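Local coordinates for protein putative oxidoreductase (Salmonella enterica subsp. enterica serovar Typhimurium, PDB 3NX4) that binds NADP and probably reduces acryloyl-CoA at the expense of NADPH, as a medium-chain dehydrogenase/reductase of the YhdH type, at residues A[103-106]-A[107-110]; A[72-75]-A[76-79]; A[286-289]-A[290-293]; A[181-184]-A[185-189]; A[133-136]-A[137-141]. All coordinates share one frame; numbering follows the deposited sequence.

Overall arrangement
Five short-range contacts sample both halves of a medium-chain dehydrogenase/reductase. Along the chain they run 2, 1, 5, 4, 3. In the GroES-like half, contact 2 lies in a loop and contact 1 at the end of strand 101-104 and the turn after it; their centres are about 10 Å apart, and a salt bridge joins Asp107 to Arg76. Contacts 3, 4 and 5 lie in helices of the NADP-binding half: contact 5 ends helix 118-140, contact 4 opens helix 184-190, and contact 3 opens helix 288-294. Contacts 3 and 4, centres about 15 Å apart, touch where Gln293 meets Ser189; the centres of 2 and 4 lie about 44 Å apart. Contacts 1 and 2 stand away from the cofactor.

Contact 1 (A[103-106]-A[107-110]); sequences RVKG and DWLV
Lys105 carries its methylenes obliquely across one face of the indole of Trp108, three residues on. CB stands over the middle of that face, 4.0 Å from the ring plane. CG follows in a CH-pi contact, 4.0 Å from the centroid of the six-membered ring and 11° off its normal. CD comes closer still, 3.5 Å from Trp108 CZ2, and CE passes CZ2 and CH2 before NZ ends beyond the rim at CZ2. An extended chain beyond CG makes this run possible.

Val104 reaches the same indole obliquely through CB, 3.9 Å from CE3, and sends CG2 to Leu109 CG. The backbone bends in a short 3-10 turn: Trp108 N donates to Lys105 O and Leu109 N to Gly106 O. One water donates to both Gly106 O and Leu109 O, bridging the turn. Beyond the segments, Trp88 stacks on Trp108, His94 meets it edge-to-face, and Asp107 forms a salt bridge with Arg76.

In this link from strand 101-104 to strand 110-111 of the GroES-like fold, the lysine stem shields one indole face by dispersion and CH-pi contact. A separate cost is the backbone N of Lys105, buried without a partner in the model.

Contact 2 (A[72-75]-A[76-79]); sequences SEDP and RFHA
Asp74 and Arg76 grip each other across a single proline. Arg76 NE donates to Asp74 OD1 and NH2 to OD2, each at 2.9 Å, so the arginine grips the carboxylate side-on through NE and NH2, one to each oxygen. Both carboxylate oxygens lie close to the guanidinium plane, and the two flat groups are only 21° apart. The bond from NH2 is almost straight, at 177°. OD1 is used twice: its syn lone pair takes NE, and its anti lone pair takes the backbone N of Arg76, also at 2.9 Å, which makes an Asx turn.

The next shell is the type I beta turn from Asp74 to Phe77 with which the Asx turn is combined, closed by Phe77 N donating to Asp74 O. With CG of Asp74 anti to the backbone N (chi1 -168°), the carboxylate is turned to the arginine, whose own chain bends at chi3 to bring NE and NH2 alongside. Ser72 OG lies 3.1 Å from Phe77 O and 2.8 Å from Asp74 O, and its proton may go to either. Farther out, Phe77 packs on Leu109, and Arg76 NH2 has a second carboxylate partner in Asp107.

This surface loop between strands 64-72 and 82-86 of the GroES-like fold thus has a corner whose carboxylate can probably hardly rotate, held by three bonds, and the flanking acids probably stabilise the arginine's positive charge.

Contact 3 (A[286-289]-A[290-293]); sequences LPES and FYAQ
Phe290 N donates to Pro287 O at 2.9 Å, Tyr291 N weakly to Glu288 O, and Gln293 N to Ser289 O at 3.1 Å, so the backbone passes from i+3 bonds, one of them weak, to a first i+4 bond. This is the N-terminal turn of helix 288-294, which packs against helices of the Rossmann-type NADP-binding half.

Leu286, just ahead of the turn, divides its branches. CD2 sits over one face of the Phe290 ring, offset toward the rim, in a CH-pi contact 4.0 Å from the centroid. CD1 stands above the same face, out beyond the rim, 3.6 Å from Phe290 CD2, and also lies 4.0 Å from Tyr291 CZ. The phenyl swings back to it because its CG stands anti to the backbone N (chi1 168°). Tyr291 has its CG anti to the carbonyl carbon instead, and its hydroxyl end passes Leu286 CB.

Thr162 and Ala165 of helix 158-169 touch Phe290, whereas Asn120, Ile123 and Ile124 of helix 118-140 border Tyr291. Two waters bridge the turn. One joins Leu286 O to Tyr291 OH; the other lies 2.7 Å from Ser289 OG and donates to Gln293 OE1 at 2.7 Å.

Contact 4 (A[181-184]-A[185-189]); sequences ESTH and GYLKS
Thr183 and Leu187 lie side by side and point the same way, with Thr183 OG1 3.6 Å from Leu187 CD1. A chi1 of 67° sets OG1 between the backbone N and the carbonyl carbon; from there it meets the leucine branch and bonds with Arg180 O and with OG of Ser178, an NADP-binding residue. Leu187 N donates to Thr183 O at 2.9 Å, nearly along the C=O axis, so the bonded pair also packs side by side.

Lys188 N donates to His184 O at 3.0 Å, and Lys188 CG passes 3.3 Å from that oxygen, but the imidazole turns back toward the preceding turn: Glu181 CA lies over one face, offset toward the rim, and Thr183 OG1 at the ring edge, in its plane. Tyr186 CB rests 3.5 Å from Thr183 O, while the tyrosine hydroxyl bonds to Ser161.

Two waters bridge i to i+4 positions. One accepts a hydrogen bond from Gly185 N and donates to Glu181 O; the other links Tyr186 N to Ser182 O. This start of helix 184-190, the side chain of Thr183 about 4 Å from the bound NADP, belongs to the beta-alpha unit after strand 174-178, typical of a Rossmann dinucleotide-binding fold.

Contact 5 (A[133-136]-A[137-141]); sequences LCVM and ALEDA
The Glu139 carboxylate is the flat group that reaches back over the preceding turn: OE2 lies 4.0 Å from Val135 CG1, and OE1 is 4.1 Å from Met136 CG, a selenomethionine. Its stem passes first along the backbone, CG at 3.4 Å from Val135 O. The carboxylate of Asp140 folds back likewise, with CG 3.2 Å from Met136 O; that approach follows from CG lying anti to the carbonyl carbon (chi1 -72°).

The charged ends find partners outside the turn. Arg281 forms a salt bridge with Glu139 OE1, and Arg274 with Asp140 OD2, both from helix 272-285.

Four successive alpha-helical bonds carry the contact: Ala137 N to Leu133 O, Leu138 N to Cys134 O, Glu139 N to Val135 O, and Asp140 N to Met136 O, this last at 2.8 Å. Ala137 CB tucks 3.4 Å from Cys134 O.

This closing stretch of helix 118-140 backs the cofactor site: the side chains of Leu133 and Cys134 lie about 4 Å from those of the NADP-binding residues Val265 and Cys240, respectively. Met136 meets helix 272-285; Cys134 and Leu138 pack on Ile216 of strand 212-217, and Ala137 on Ala238 of strand 235-239 in the parallel sheet.

Contact 1 (A[103-106]-A[107-110])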
loop_
_atom_site.group_PDB
_atom_site.type_symbol
_atom_site.label_atom_id
_atom_site.label_comp_id
_atom_site.label_asym_id
_atom_site.label_seq_id
_atom_site.Cartn_x
_atom_site.Cartn_y
_atom_site.Cartn_z
ATOM N N ARG A 103 24.255 -23.787 -13.167
ATOM C CA ARG A 103 25.298 -23.541 -12.176
ATOM C C ARG A 103 25.034 -22.200 -11.516
ATOM O O ARG A 103 24.930 -21.180 -12.197
ATOM C CB ARG A 103 26.685 -23.561 -12.821
ATOM C CG ARG A 103 27.815 -23.588 -11.797
ATOM C CD ARG A 103 29.206 -23.593 -12.468
ATOM N NE ARG A 103 29.297 -24.623 -13.487
ATOM C CZ ARG A 103 30.228 -24.659 -14.434
ATOM N NH1 ARG A 103 31.152 -23.710 -14.491
ATOM N NH2 ARG A 103 30.230 -25.639 -15.327
ATOM N N VAL A 104 24.919 -22.207 -10.189
ATOM C CA VAL A 104 24.428 -21.049 -9.455
ATOM C C VAL A 104 25.084 -20.914 -8.093
ATOM O O VAL A 104 25.803 -21.803 -7.639
ATOM C CB VAL A 104 22.899 -21.138 -9.213
ATOM C CG1 VAL A 104 22.143 -21.149 -10.533
ATOM C CG2 VAL A 104 22.559 -22.375 -8.382
ATOM N N LYS A 105 24.818 -19.789 -7.437
ATOM C CA LYS A 105 25.318 -19.556 -6.094
ATOM C C LYS A 105 24.455 -20.321 -5.113
ATOM O O LYS A 105 23.240 -20.361 -5.260
ATOM C CB LYS A 105 25.222 -18.078 -5.748
ATOM C CG LYS A 105 26.010 -17.149 -6.641
ATOM C CD LYS A 105 25.931 -15.733 -6.085
ATOM C CE LYS A 105 26.599 -14.722 -7.002
ATOM N NZ LYS A 105 26.408 -13.325 -6.508
ATOM N N GLY A 106 25.075 -20.897 -4.091
ATOM C CA GLY A 106 24.323 -21.552 -3.039
ATOM C C GLY A 106 23.234 -20.684 -2.426
ATOM O O GLY A 106 22.181 -21.192 -2.045
ATOM N N ASP A 107 23.481 -19.378 -2.323
ATOM C CA ASP A 107 22.511 -18.453 -1.734
ATOM C C ASP A 107 21.147 -18.443 -2.454
ATOM O O ASP A 107 20.139 -18.061 -1.865
ATOM C CB ASP A 107 23.045 -17.025 -1.747
ATOM C CG ASP A 107 24.040 -16.747 -0.637
ATOM O OD1 ASP A 107 24.182 -17.569 0.299
ATOM O OD2 ASP A 107 24.663 -15.669 -0.711
ATOM N N TRP A 108 21.123 -18.832 -3.724
ATOM C CA TRP A 108 19.902 -18.728 -4.527
ATOM C C TRP A 108 19.054 -19.995 -4.486
ATOM O O TRP A 108 17.938 -20.026 -5.002
ATOM C CB TRP A 108 20.255 -18.435 -5.982
ATOM C CG TRP A 108 21.016 -17.170 -6.184
ATOM C CD1 TRP A 108 21.159 -16.135 -5.297
ATOM C CD2 TRP A 108 21.762 -16.809 -7.348
ATOM N NE1 TRP A 108 21.942 -15.147 -5.849
ATOM C CE2 TRP A 108 22.323 -15.537 -7.107
ATOM C CE3 TRP A 108 22.013 -17.441 -8.574
ATOM C CZ2 TRP A 108 23.114 -14.884 -8.046
ATOM C CZ3 TRP A 108 22.796 -16.791 -9.506
ATOM C CH2 TRP A 108 23.344 -15.526 -9.234
ATOM N N LEU A 109 19.593 -21.040 -3.877
ATOM C CA LEU A 109 18.937 -22.336 -3.869
ATOM C C LEU A 109 18.070 -22.499 -2.636
ATOM O O LEU A 109 18.295 -21.853 -1.613
ATOM C CB LEU A 109 19.988 -23.448 -3.911
ATOM C CG LEU A 109 20.707 -23.647 -5.249
ATOM C CD1 LEU A 109 21.907 -24.565 -5.094
ATOM C CD2 LEU A 109 19.739 -24.211 -6.300
ATOM N N VAL A 110 17.071 -23.363 -2.753
ATOM C CA VAL A 110 16.262 -23.770 -1.623
ATOM C C VAL A 110 16.279 -25.294 -1.564
ATOM O O VAL A 110 15.998 -25.950 -2.567
ATOM C CB VAL A 110 14.813 -23.286 -1.806
ATOM C CG1 VAL A 110 13.925 -23.814 -0.704
ATOM C CG2 VAL A 110 14.774 -21.768 -1.859
HETATM O O HOH W 1 20.418 -21.104 0.021
#

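Contact 2 (A[72-75]-A[76-79])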
loop_
_atom_site.group_PDB
_atom_site.type_symbol
_atom_site.label_atom_id
_atom_site.label_comp_id
_atom_site.label_asym_id
_atom_site.label_seq_id
_atom_site.Cartn_x
_atom_site.Cartn_y
_atom_site.Cartn_z
ATOM N N SER A 72 29.023 -29.597 -5.518
ATOM C CA SER A 72 28.905 -28.359 -4.761
ATOM C C SER A 72 30.207 -27.968 -4.068
ATOM O O SER A 72 30.835 -28.791 -3.412
ATOM C CB SER A 72 27.817 -28.486 -3.700
ATOM O OG SER A 72 27.801 -27.335 -2.866
ATOM N N GLU A 73 30.585 -26.704 -4.211
ATOM C CA GLU A 73 31.667 -26.106 -3.427
ATOM C C GLU A 73 31.100 -25.303 -2.255
ATOM O O GLU A 73 31.839 -24.686 -1.493
ATOM C CB GLU A 73 32.517 -25.194 -4.303
ATOM C CG GLU A 73 33.481 -25.929 -5.215
ATOM C CD GLU A 73 34.191 -24.993 -6.172
ATOM O OE1 GLU A 73 33.536 -24.062 -6.690
ATOM O OE2 GLU A 73 35.406 -25.183 -6.401
ATOM N N ASP A 74 29.783 -25.321 -2.115
ATOM C CA ASP A 74 29.113 -24.636 -1.020
ATOM C C ASP A 74 28.854 -25.653 0.084
ATOM O O ASP A 74 28.250 -26.697 -0.163
ATOM C CB ASP A 74 27.789 -24.048 -1.518
ATOM C CG ASP A 74 27.165 -23.088 -0.527
ATOM O OD1 ASP A 74 26.794 -23.532 0.580
ATOM O OD2 ASP A 74 27.036 -21.892 -0.861
ATOM N N PRO A 75 29.306 -25.359 1.313
ATOM C CA PRO A 75 29.165 -26.356 2.383
ATOM C C PRO A 75 27.704 -26.643 2.772
ATOM O O PRO A 75 27.453 -27.604 3.496
ATOM C CB PRO A 75 29.944 -25.733 3.553
ATOM C CG PRO A 75 29.901 -24.265 3.287
ATOM C CD PRO A 75 29.943 -24.118 1.790
ATOM N N ARG A 76 26.755 -25.852 2.273
ATOM C CA ARG A 76 25.345 -26.075 2.601
ATOM C C ARG A 76 24.657 -27.079 1.669
ATOM O O ARG A 76 23.532 -27.510 1.933
ATOM C CB ARG A 76 24.571 -24.754 2.590
ATOM C CG ARG A 76 25.034 -23.743 3.622
ATOM C CD ARG A 76 24.409 -22.389 3.334
ATOM N NE ARG A 76 24.933 -21.825 2.095
ATOM C CZ ARG A 76 24.546 -20.667 1.572
ATOM N NH1 ARG A 76 23.613 -19.939 2.174
ATOM N NH2 ARG A 76 25.089 -20.241 0.441
ATOM N N PHE A 77 25.325 -27.445 0.580
ATOM C CA PHE A 77 24.745 -28.368 -0.393
ATOM C C PHE A 77 25.697 -29.504 -0.728
ATOM O O PHE A 77 26.920 -29.331 -0.711
ATOM C CB PHE A 77 24.310 -27.613 -1.652
ATOM C CG PHE A 77 23.295 -26.545 -1.375
ATOM C CD1 PHE A 77 21.948 -26.847 -1.358
ATOM C CD2 PHE A 77 23.695 -25.248 -1.079
ATOM C CE1 PHE A 77 21.009 -25.868 -1.070
ATOM C CE2 PHE A 77 22.762 -24.264 -0.797
ATOM C CZ PHE A 77 21.414 -24.576 -0.794
ATOM N N HIS A 78 25.137 -30.674 -1.016
ATOM C CA HIS A 78 25.960 -31.850 -1.274
ATOM C C HIS A 78 25.474 -32.607 -2.505
ATOM O O HIS A 78 24.325 -32.447 -2.935
ATOM C CB HIS A 78 25.991 -32.771 -0.049
ATOM C CG HIS A 78 24.671 -33.399 0.273
ATOM N ND1 HIS A 78 23.684 -32.742 0.977
ATOM C CD2 HIS A 78 24.176 -34.629 -0.008
ATOM C CE1 HIS A 78 22.637 -33.538 1.111
ATOM N NE2 HIS A 78 22.910 -34.688 0.521
ATOM N N ALA A 79 26.350 -33.423 -3.079
ATOM C CA ALA A 79 25.985 -34.216 -4.242
ATOM C C ALA A 79 24.824 -35.146 -3.902
ATOM O O ALA A 79 24.829 -35.805 -2.866
ATOM C CB ALA A 79 27.186 -35.015 -4.748
#

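Contact 3 (A[286-289]-A[290-293])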
loop_
_atom_site.group_PDB
_atom_site.type_symbol
_atom_site.label_atom_id
_atom_site.label_comp_id
_atom_site.label_asym_id
_atom_site.label_seq_id
_atom_site.Cartn_x
_atom_site.Cartn_y
_atom_site.Cartn_z
ATOM N N LEU A 286 -1.610 -25.984 -0.362
ATOM C CA LEU A 286 -2.122 -26.420 -1.669
ATOM C C LEU A 286 -2.630 -27.854 -1.615
ATOM O O LEU A 286 -1.890 -28.764 -1.254
ATOM C CB LEU A 286 -1.061 -26.315 -2.760
ATOM C CG LEU A 286 -0.809 -24.993 -3.474
ATOM C CD1 LEU A 286 0.205 -25.218 -4.584
ATOM C CD2 LEU A 286 -2.103 -24.427 -4.049
ATOM N N PRO A 287 -3.900 -28.066 -1.993
ATOM C CA PRO A 287 -4.440 -29.429 -2.061
ATOM C C PRO A 287 -3.792 -30.232 -3.184
ATOM O O PRO A 287 -3.389 -29.647 -4.191
ATOM C CB PRO A 287 -5.926 -29.207 -2.370
ATOM C CG PRO A 287 -5.980 -27.875 -3.041
ATOM C CD PRO A 287 -4.882 -27.050 -2.410
ATOM N N GLU A 288 -3.699 -31.550 -3.010
ATOM C CA GLU A 288 -3.153 -32.437 -4.031
ATOM C C GLU A 288 -3.854 -32.235 -5.372
ATOM O O GLU A 288 -3.231 -32.293 -6.434
ATOM C CB GLU A 288 -3.300 -33.898 -3.594
ATOM C CG GLU A 288 -3.271 -34.899 -4.740
ATOM C CD GLU A 288 -1.980 -34.847 -5.539
ATOM O OE1 GLU A 288 -0.893 -34.899 -4.918
ATOM O OE2 GLU A 288 -2.052 -34.747 -6.785
ATOM N N SER A 289 -5.158 -31.989 -5.314
ATOM C CA SER A 289 -5.947 -31.815 -6.519
ATOM C C SER A 289 -5.443 -30.657 -7.380
ATOM O O SER A 289 -5.647 -30.653 -8.593
ATOM C CB SER A 289 -7.420 -31.602 -6.160
ATOM O OG SER A 289 -7.603 -30.371 -5.489
ATOM N N PHE A 290 -4.799 -29.669 -6.759
ATOM C CA PHE A 290 -4.371 -28.479 -7.490
ATOM C C PHE A 290 -3.340 -28.814 -8.567
ATOM O O PHE A 290 -3.420 -28.330 -9.695
ATOM C CB PHE A 290 -3.774 -27.426 -6.540
ATOM C CG PHE A 290 -3.065 -26.320 -7.254
ATOM C CD1 PHE A 290 -3.780 -25.263 -7.799
ATOM C CD2 PHE A 290 -1.686 -26.342 -7.401
ATOM C CE1 PHE A 290 -3.130 -24.243 -8.473
ATOM C CE2 PHE A 290 -1.034 -25.330 -8.074
ATOM C CZ PHE A 290 -1.757 -24.278 -8.609
ATOM N N TYR A 291 -2.364 -29.631 -8.198
ATOM C CA TYR A 291 -1.259 -29.971 -9.089
ATOM C C TYR A 291 -1.770 -30.655 -10.368
ATOM O O TYR A 291 -1.302 -30.376 -11.472
ATOM C CB TYR A 291 -0.246 -30.857 -8.355
ATOM C CG TYR A 291 0.301 -30.221 -7.087
ATOM C CD1 TYR A 291 1.301 -29.261 -7.145
ATOM C CD2 TYR A 291 -0.190 -30.579 -5.833
ATOM C CE1 TYR A 291 1.798 -28.673 -5.988
ATOM C CE2 TYR A 291 0.305 -30.004 -4.670
ATOM C CZ TYR A 291 1.297 -29.045 -4.750
ATOM O OH TYR A 291 1.805 -28.462 -3.592
ATOM N N ALA A 292 -2.747 -31.538 -10.211
ATOM C CA ALA A 292 -3.398 -32.166 -11.357
ATOM C C ALA A 292 -4.230 -31.183 -12.209
ATOM O O ALA A 292 -4.157 -31.201 -13.436
ATOM C CB ALA A 292 -4.257 -33.333 -10.889
ATOM N N GLN A 293 -5.016 -30.323 -11.567
ATOM C CA GLN A 293 -5.898 -29.408 -12.304
ATOM C C GLN A 293 -5.164 -28.304 -13.073
ATOM O O GLN A 293 -5.578 -27.918 -14.163
ATOM C CB GLN A 293 -6.899 -28.734 -11.352
ATOM C CG GLN A 293 -7.929 -29.669 -10.747
ATOM C CD GLN A 293 -8.829 -28.961 -9.745
ATOM O OE1 GLN A 293 -8.531 -27.855 -9.302
ATOM N NE2 GLN A 293 -9.931 -29.601 -9.380
HETATM O O HOH W 2 0.746 -29.193 -1.173
HETATM O O HOH W 3 -7.578 -27.972 -6.811
#

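Contact 4 (A[181-184]-A[185-189])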
loop_
_atom_site.group_PDB
_atom_site.type_symbol
_atom_site.label_atom_id
_atom_site.label_comp_id
_atom_site.label_asym_id
_atom_site.label_seq_id
_atom_site.Cartn_x
_atom_site.Cartn_y
_atom_site.Cartn_z
ATOM N N GLU A 181 -14.571 -16.131 -21.015
ATOM C CA GLU A 181 -15.655 -17.002 -20.600
ATOM C C GLU A 181 -15.241 -18.491 -20.559
ATOM O O GLU A 181 -15.815 -19.292 -19.825
ATOM C CB GLU A 181 -16.829 -16.829 -21.559
ATOM C CG GLU A 181 -18.094 -17.480 -21.084
ATOM C CD GLU A 181 -18.773 -16.653 -20.025
ATOM O OE1 GLU A 181 -18.447 -15.453 -19.930
ATOM O OE2 GLU A 181 -19.624 -17.199 -19.290
ATOM N N SER A 182 -14.245 -18.858 -21.349
ATOM C CA SER A 182 -13.863 -20.262 -21.455
ATOM C C SER A 182 -13.184 -20.803 -20.195
ATOM O O SER A 182 -13.053 -22.020 -20.025
ATOM C CB SER A 182 -12.964 -20.479 -22.670
ATOM O OG SER A 182 -11.736 -19.789 -22.532
ATOM N N THR A 183 -12.747 -19.903 -19.316
ATOM C CA THR A 183 -12.023 -20.306 -18.111
ATOM C C THR A 183 -12.953 -20.526 -16.919
ATOM O O THR A 183 -12.504 -20.931 -15.849
ATOM C CB THR A 183 -11.022 -19.213 -17.654
ATOM O OG1 THR A 183 -11.763 -18.063 -17.224
ATOM C CG2 THR A 183 -10.086 -18.819 -18.780
ATOM N N HIS A 184 -14.242 -20.238 -17.077
ATOM C CA HIS A 184 -15.121 -20.211 -15.902
ATOM C C HIS A 184 -15.251 -21.546 -15.167
ATOM O O HIS A 184 -15.235 -21.577 -13.934
ATOM C CB HIS A 184 -16.495 -19.617 -16.236
ATOM C CG HIS A 184 -16.451 -18.145 -16.506
ATOM N ND1 HIS A 184 -17.559 -17.329 -16.404
ATOM C CD2 HIS A 184 -15.423 -17.340 -16.866
ATOM C CE1 HIS A 184 -17.216 -16.087 -16.694
ATOM N NE2 HIS A 184 -15.926 -16.066 -16.982
ATOM N N GLY A 185 -15.392 -22.639 -15.913
ATOM C CA GLY A 185 -15.491 -23.950 -15.296
ATOM C C GLY A 185 -14.211 -24.307 -14.552
ATOM O O GLY A 185 -14.234 -24.879 -13.461
ATOM N N TYR A 186 -13.079 -23.966 -15.151
ATOM C CA TYR A 186 -11.789 -24.237 -14.551
ATOM C C TYR A 186 -11.665 -23.453 -13.236
ATOM O O TYR A 186 -11.230 -23.995 -12.222
ATOM C CB TYR A 186 -10.683 -23.870 -15.546
ATOM C CG TYR A 186 -9.295 -23.754 -14.955
ATOM C CD1 TYR A 186 -8.552 -24.890 -14.636
ATOM C CD2 TYR A 186 -8.710 -22.511 -14.747
ATOM C CE1 TYR A 186 -7.268 -24.783 -14.105
ATOM C CE2 TYR A 186 -7.430 -22.395 -14.206
ATOM C CZ TYR A 186 -6.719 -23.530 -13.894
ATOM O OH TYR A 186 -5.448 -23.406 -13.373
ATOM N N LEU A 187 -12.081 -22.188 -13.244
ATOM C CA LEU A 187 -11.984 -21.350 -12.038
ATOM C C LEU A 187 -12.891 -21.871 -10.926
ATOM O O LEU A 187 -12.501 -21.894 -9.753
ATOM C CB LEU A 187 -12.321 -19.884 -12.353
ATOM C CG LEU A 187 -11.314 -19.151 -13.241
ATOM C CD1 LEU A 187 -11.861 -17.803 -13.680
ATOM C CD2 LEU A 187 -9.963 -18.999 -12.530
ATOM N N LYS A 188 -14.098 -22.297 -11.295
ATOM C CA LYS A 188 -14.999 -22.915 -10.329
ATOM C C LYS A 188 -14.361 -24.157 -9.705
ATOM O O LYS A 188 -14.469 -24.380 -8.495
ATOM C CB LYS A 188 -16.352 -23.263 -10.972
ATOM C CG LYS A 188 -17.205 -22.026 -11.296
ATOM C CD LYS A 188 -18.485 -22.408 -12.059
ATOM C CE LYS A 188 -19.221 -21.187 -12.635
ATOM N NZ LYS A 188 -19.812 -20.296 -11.591
ATOM N N SER A 189 -13.673 -24.952 -10.519
ATOM C CA SER A 189 -13.079 -26.187 -10.009
ATOM C C SER A 189 -11.907 -25.908 -9.051
ATOM O O SER A 189 -11.619 -26.710 -8.163
ATOM C CB SER A 189 -12.636 -27.110 -11.150
ATOM O OG SER A 189 -11.438 -26.642 -11.747
HETATM O O HOH W 4 -16.243 -22.321 -18.905
HETATM O O HOH W 5 -13.183 -23.705 -18.141
#

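Contact 5 (A[133-136]-A[137-141])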
loop_
_atom_site.group_PDB
_atom_site.type_symbol
_atom_site.label_atom_id
_atom_site.label_comp_id
_atom_site.label_asym_id
_atom_site.label_seq_id
_atom_site.Cartn_x
_atom_site.Cartn_y
_atom_site.Cartn_z
ATOM N N LEU A 133 3.216 -15.518 -1.416
ATOM C CA LEU A 133 3.620 -14.234 -0.845
ATOM C C LEU A 133 2.446 -13.244 -0.777
ATOM O O LEU A 133 2.371 -12.450 0.167
ATOM C CB LEU A 133 4.784 -13.629 -1.621
ATOM C CG LEU A 133 6.086 -14.434 -1.557
ATOM C CD1 LEU A 133 7.092 -13.862 -2.542
ATOM C CD2 LEU A 133 6.662 -14.454 -0.133
ATOM N N CYS A 134 1.543 -13.282 -1.768
ATOM C CA CYS A 134 0.395 -12.365 -1.780
ATOM C C CYS A 134 -0.591 -12.722 -0.688
ATOM O O CYS A 134 -1.096 -11.859 0.012
ATOM C CB CYS A 134 -0.324 -12.389 -3.131
ATOM S SG CYS A 134 0.610 -11.635 -4.467
ATOM N N VAL A 135 -0.861 -14.010 -0.538
ATOM C CA VAL A 135 -1.716 -14.464 0.547
ATOM C C VAL A 135 -1.120 -14.059 1.910
ATOM O O VAL A 135 -1.830 -13.617 2.812
ATOM C CB VAL A 135 -1.919 -15.983 0.458
ATOM C CG1 VAL A 135 -2.580 -16.514 1.718
ATOM C CG2 VAL A 135 -2.748 -16.325 -0.806
HETATM N N MSE A 136 0.193 -14.187 2.053
HETATM C CA MSE A 136 0.831 -13.822 3.315
HETATM C C MSE A 136 0.722 -12.314 3.607
HETATM O O MSE A 136 0.583 -11.897 4.762
HETATM C CB MSE A 136 2.283 -14.304 3.318
HETATM C CG MSE A 136 2.385 -15.816 3.491
HETATM SE SE MSE A 136 4.198 -16.509 3.112
HETATM C CE MSE A 136 5.209 -15.527 4.428
ATOM N N ALA A 137 0.764 -11.505 2.553
ATOM C CA ALA A 137 0.550 -10.062 2.675
ATOM C C ALA A 137 -0.850 -9.737 3.195
ATOM O O ALA A 137 -1.014 -8.877 4.062
ATOM C CB ALA A 137 0.793 -9.373 1.336
ATOM N N LEU A 138 -1.865 -10.412 2.665
ATOM C CA LEU A 138 -3.222 -10.215 3.167
ATOM C C LEU A 138 -3.293 -10.579 4.645
ATOM O O LEU A 138 -3.906 -9.865 5.444
ATOM C CB LEU A 138 -4.222 -11.061 2.368
ATOM C CG LEU A 138 -4.402 -10.708 0.891
ATOM C CD1 LEU A 138 -5.555 -11.520 0.294
ATOM C CD2 LEU A 138 -4.668 -9.228 0.702
ATOM N N GLU A 139 -2.664 -11.697 5.006
ATOM C CA GLU A 139 -2.589 -12.106 6.406
ATOM C C GLU A 139 -1.875 -11.064 7.290
ATOM O O GLU A 139 -2.340 -10.756 8.396
ATOM C CB GLU A 139 -1.909 -13.478 6.532
ATOM C CG GLU A 139 -2.740 -14.605 5.974
ATOM C CD GLU A 139 -2.008 -15.944 5.928
ATOM O OE1 GLU A 139 -0.770 -15.975 6.127
ATOM O OE2 GLU A 139 -2.683 -16.972 5.696
ATOM N N ASP A 140 -0.747 -10.540 6.815
ATOM C CA ASP A 140 -0.041 -9.460 7.509
ATOM C C ASP A 140 -0.972 -8.269 7.765
ATOM O O ASP A 140 -0.829 -7.551 8.752
ATOM C CB ASP A 140 1.151 -8.962 6.678
ATOM C CG ASP A 140 2.308 -9.956 6.636
ATOM O OD1 ASP A 140 2.306 -10.931 7.422
ATOM O OD2 ASP A 140 3.234 -9.742 5.819
ATOM N N ALA A 141 -1.905 -8.043 6.851
ATOM C CA ALA A 141 -2.830 -6.914 6.955
ATOM C C ALA A 141 -4.017 -7.248 7.852
ATOM O O ALA A 141 -4.883 -6.405 8.090
ATOM C CB ALA A 141 -3.314 -6.494 5.551
#